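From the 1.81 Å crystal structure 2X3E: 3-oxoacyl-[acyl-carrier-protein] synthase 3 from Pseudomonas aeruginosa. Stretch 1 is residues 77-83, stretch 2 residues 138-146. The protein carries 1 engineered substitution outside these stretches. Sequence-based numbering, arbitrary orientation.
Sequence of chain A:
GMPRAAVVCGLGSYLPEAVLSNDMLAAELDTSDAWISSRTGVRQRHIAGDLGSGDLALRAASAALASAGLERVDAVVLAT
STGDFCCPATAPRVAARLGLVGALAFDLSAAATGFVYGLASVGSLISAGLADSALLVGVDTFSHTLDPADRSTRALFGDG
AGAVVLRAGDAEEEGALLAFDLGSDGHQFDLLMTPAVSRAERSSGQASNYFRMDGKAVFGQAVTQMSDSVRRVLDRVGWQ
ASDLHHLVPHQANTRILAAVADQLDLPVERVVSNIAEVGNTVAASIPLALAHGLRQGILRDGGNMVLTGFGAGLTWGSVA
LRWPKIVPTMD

Stretch 1 77-83: VLATSTG
Stretch 2, residues 138-146: GVDTFSHTL

Residues 77-79 and 138-140 are strand segments, both continuing from earlier in the chain, whose N-to-C directions differ by 51° and whose axes approach to 5.4 Å. Phi/psi is extended throughout, from -121/130 at Val77 to -91/108 at Ala79 and from -86/116 at Gly138 to -151/145 at Asp140. The register is fixed by a parallel bridge pairing Ala79 with Gly138, CA to CA 4.9 Å, and next along, Thr80 lies beside Val139. The bridge bond runs from Val139 N to Ala79 O, 3.1 Å with an N-H...O angle of 175°, so donor and acceptor are almost perfectly aligned. Gly138 has no side chain, and an ideal CB would point to the same face of the sheet as that of Ala79. Next to the bridge, Leu78 (chi1 m, chi2 t) and Val139 (chi1 p) make an apolar contact, CD1 of Leu78 to CG1 of Val139 at 4.0 Å.

Beyond the bridge, side-chain oxygens take over much of the pairing. Thr80 (phi/psi -155/151, chi1 t) places its OG1 2.8 Å from Val139 O, a distance suited to a hydrogen bond, although that proton has another acceptor within reach. The same OG1 has a clear role as acceptor: Thr82 N donates to Thr80 OG1 at 3.0 Å and 163°, an i+2 to i bond within the first stretch. Thr80 CA adds a CA-H...O contact to Val139 O at 3.4 Å, with an angle of 121° at the hydrogen.

The carboxylate of Asp140 is the main acceptor for the loop. The CA-to-CB bond of Asp140 points sideways, but with chi1 at -93°, between wells, and chi2 at -51°, its end comes nearer to the first stretch. Asp140 OD1 accepts from Ser81 N at 2.9 Å and 160°, and from Thr82 OG1 at 2.7 Å. Thr82 N also lies 3.3 Å from Asp140 OD1, but the angle is poor and no bond forms; its proton is already spent on Thr80. Asp140 OD2 receives a water proton at 2.8 Å from water 1, which in turn accepts from Ser81 OG at 2.7 Å (Ser81 chi1 m, phi/psi -115/8). The water thus links the two side chains. Asp140 OD2 and Thr141 OG1 are also hydrogen-bonded elsewhere in the structure.

The CA-to-CB bond of Thr82 (phi/psi -138/55, chi1 p) points toward the second stretch, and the residue has the largest covered area in the contact. Its hydroxyl both gives and receives: while donating to Asp140 OD1, Thr82 OG1 accepts from Thr141 N at 2.9 Å and 166°. The methyl Thr82 CG2 packs 3.7 Å from Phe142 CD1 and 3.9 Å from Thr145 CG2. Phe142 (chi1 -98°, chi2 50°) also presents its ring edge to Ser81, CE1 of Phe142 lying 4.2 Å from Ser81 CB.

Residues 142-144 have helical phi/psi. Phe142 O accepts from both Thr145 N and Thr145 OG1, each at 2.7 Å, and His144 N donates to Thr141 O at 3.1 Å. With chi1 p, Thr145 thus satisfies its hydroxyl locally while its methyl meets Thr82.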

# COMPACT_ATOMS: atom_id res chain seq x y z
N VAL A 77 3.94 3.95 -8.02
CA VAL A 77 3.01 3.49 -7.00
C VAL A 77 1.69 3.10 -7.64
O VAL A 77 1.16 3.84 -8.46
CB VAL A 77 2.81 4.57 -5.91
CG1 VAL A 77 1.69 4.17 -4.94
CG2 VAL A 77 4.12 4.79 -5.16
N LEU A 78 1.19 1.90 -7.30
CA LEU A 78 -0.13 1.46 -7.74
C LEU A 78 -1.09 1.51 -6.57
O LEU A 78 -0.83 0.91 -5.51
CB LEU A 78 -0.12 0.04 -8.30
CG LEU A 78 0.81 -0.40 -9.44
CD1 LEU A 78 0.16 -1.54 -10.22
CD2 LEU A 78 1.26 0.74 -10.37
N ALA A 79 -2.18 2.24 -6.76
CA ALA A 79 -3.33 2.19 -5.85
C ALA A 79 -4.26 1.11 -6.39
O ALA A 79 -4.87 1.30 -7.44
CB ALA A 79 -4.02 3.54 -5.81
N THR A 80 -4.34 -0.02 -5.68
CA THR A 80 -5.12 -1.18 -6.13
C THR A 80 -5.56 -2.08 -4.98
O THR A 80 -4.89 -2.15 -3.94
CB THR A 80 -4.34 -2.06 -7.17
OG1 THR A 80 -5.21 -3.02 -7.76
CG2 THR A 80 -3.16 -2.80 -6.52
N SER A 81 -6.69 -2.76 -5.17
CA SER A 81 -7.16 -3.83 -4.28
C SER A 81 -7.18 -5.18 -5.02
O SER A 81 -7.69 -6.17 -4.50
CB SER A 81 -8.57 -3.52 -3.78
OG SER A 81 -8.62 -2.23 -3.20
N THR A 82 -6.63 -5.21 -6.23
CA THR A 82 -6.69 -6.39 -7.09
C THR A 82 -5.33 -6.58 -7.74
O THR A 82 -5.21 -6.64 -8.97
CB THR A 82 -7.79 -6.23 -8.15
OG1 THR A 82 -7.64 -4.97 -8.81
CG2 THR A 82 -9.17 -6.30 -7.50
N GLY A 83 -4.30 -6.66 -6.90
CA GLY A 83 -2.94 -6.89 -7.37
C GLY A 83 -2.82 -8.25 -8.03
O GLY A 83 -3.63 -9.13 -7.79
N GLY A 138 -3.90 4.46 -10.59
CA GLY A 138 -5.12 3.89 -10.03
C GLY A 138 -5.58 2.79 -10.96
O GLY A 138 -5.89 3.04 -12.11
N VAL A 139 -5.60 1.55 -10.46
CA VAL A 139 -5.96 0.40 -11.28
C VAL A 139 -6.71 -0.63 -10.46
O VAL A 139 -6.33 -0.93 -9.33
CB VAL A 139 -4.71 -0.28 -11.91
CG1 VAL A 139 -3.66 -0.66 -10.83
CG2 VAL A 139 -5.11 -1.50 -12.74
N ASP A 140 -7.78 -1.17 -11.03
CA ASP A 140 -8.49 -2.27 -10.42
C ASP A 140 -9.16 -3.13 -11.49
O ASP A 140 -9.61 -2.63 -12.52
CB ASP A 140 -9.52 -1.76 -9.39
CG ASP A 140 -8.96 -1.71 -7.97
OD1 ASP A 140 -8.40 -2.73 -7.51
OD2 ASP A 140 -9.09 -0.67 -7.29
N THR A 141 -9.19 -4.44 -11.23
CA THR A 141 -9.85 -5.41 -12.09
C THR A 141 -10.89 -6.18 -11.26
O THR A 141 -10.85 -7.42 -11.14
CB THR A 141 -8.84 -6.39 -12.71
OG1 THR A 141 -7.98 -6.90 -11.69
CG2 THR A 141 -8.00 -5.69 -13.78
N PHE A 142 -11.83 -5.43 -10.71
CA PHE A 142 -12.88 -5.99 -9.86
C PHE A 142 -13.71 -7.09 -10.52
O PHE A 142 -14.23 -7.95 -9.82
CB PHE A 142 -13.82 -4.90 -9.33
CG PHE A 142 -13.50 -4.45 -7.93
CD1 PHE A 142 -12.20 -4.11 -7.58
CD2 PHE A 142 -14.49 -4.37 -6.96
CE1 PHE A 142 -11.90 -3.69 -6.29
CE2 PHE A 142 -14.20 -3.96 -5.67
CZ PHE A 142 -12.90 -3.62 -5.34
N SER A 143 -13.84 -7.07 -11.85
CA SER A 143 -14.61 -8.12 -12.54
C SER A 143 -14.11 -9.52 -12.19
O SER A 143 -14.89 -10.46 -12.15
CB SER A 143 -14.61 -7.92 -14.06
OG SER A 143 -13.38 -8.33 -14.64
N HIS A 144 -12.80 -9.66 -11.94
CA HIS A 144 -12.26 -10.97 -11.55
C HIS A 144 -12.81 -11.44 -10.20
O HIS A 144 -12.79 -12.63 -9.92
CB HIS A 144 -10.73 -10.94 -11.46
CG HIS A 144 -10.05 -10.72 -12.78
ND1 HIS A 144 -8.94 -9.92 -12.92
CD2 HIS A 144 -10.33 -11.21 -14.01
CE1 HIS A 144 -8.56 -9.92 -14.18
NE2 HIS A 144 -9.38 -10.69 -14.87
N THR A 145 -13.30 -10.50 -9.40
CA THR A 145 -13.69 -10.75 -8.01
C THR A 145 -15.21 -10.81 -7.80
O THR A 145 -15.67 -11.00 -6.68
CB THR A 145 -13.11 -9.65 -7.08
OG1 THR A 145 -13.87 -8.44 -7.23
CG2 THR A 145 -11.65 -9.37 -7.42
N LEU A 146 -15.98 -10.65 -8.87
CA LEU A 146 -17.44 -10.61 -8.74
C LEU A 146 -18.03 -12.01 -8.78
O LEU A 146 -17.52 -12.90 -9.47
CB LEU A 146 -18.05 -9.76 -9.85
CG LEU A 146 -17.58 -8.30 -9.90
CD1 LEU A 146 -18.32 -7.52 -10.99
CD2 LEU A 146 -17.73 -7.61 -8.54
O HOH W 1 -8.25 -0.05 -4.72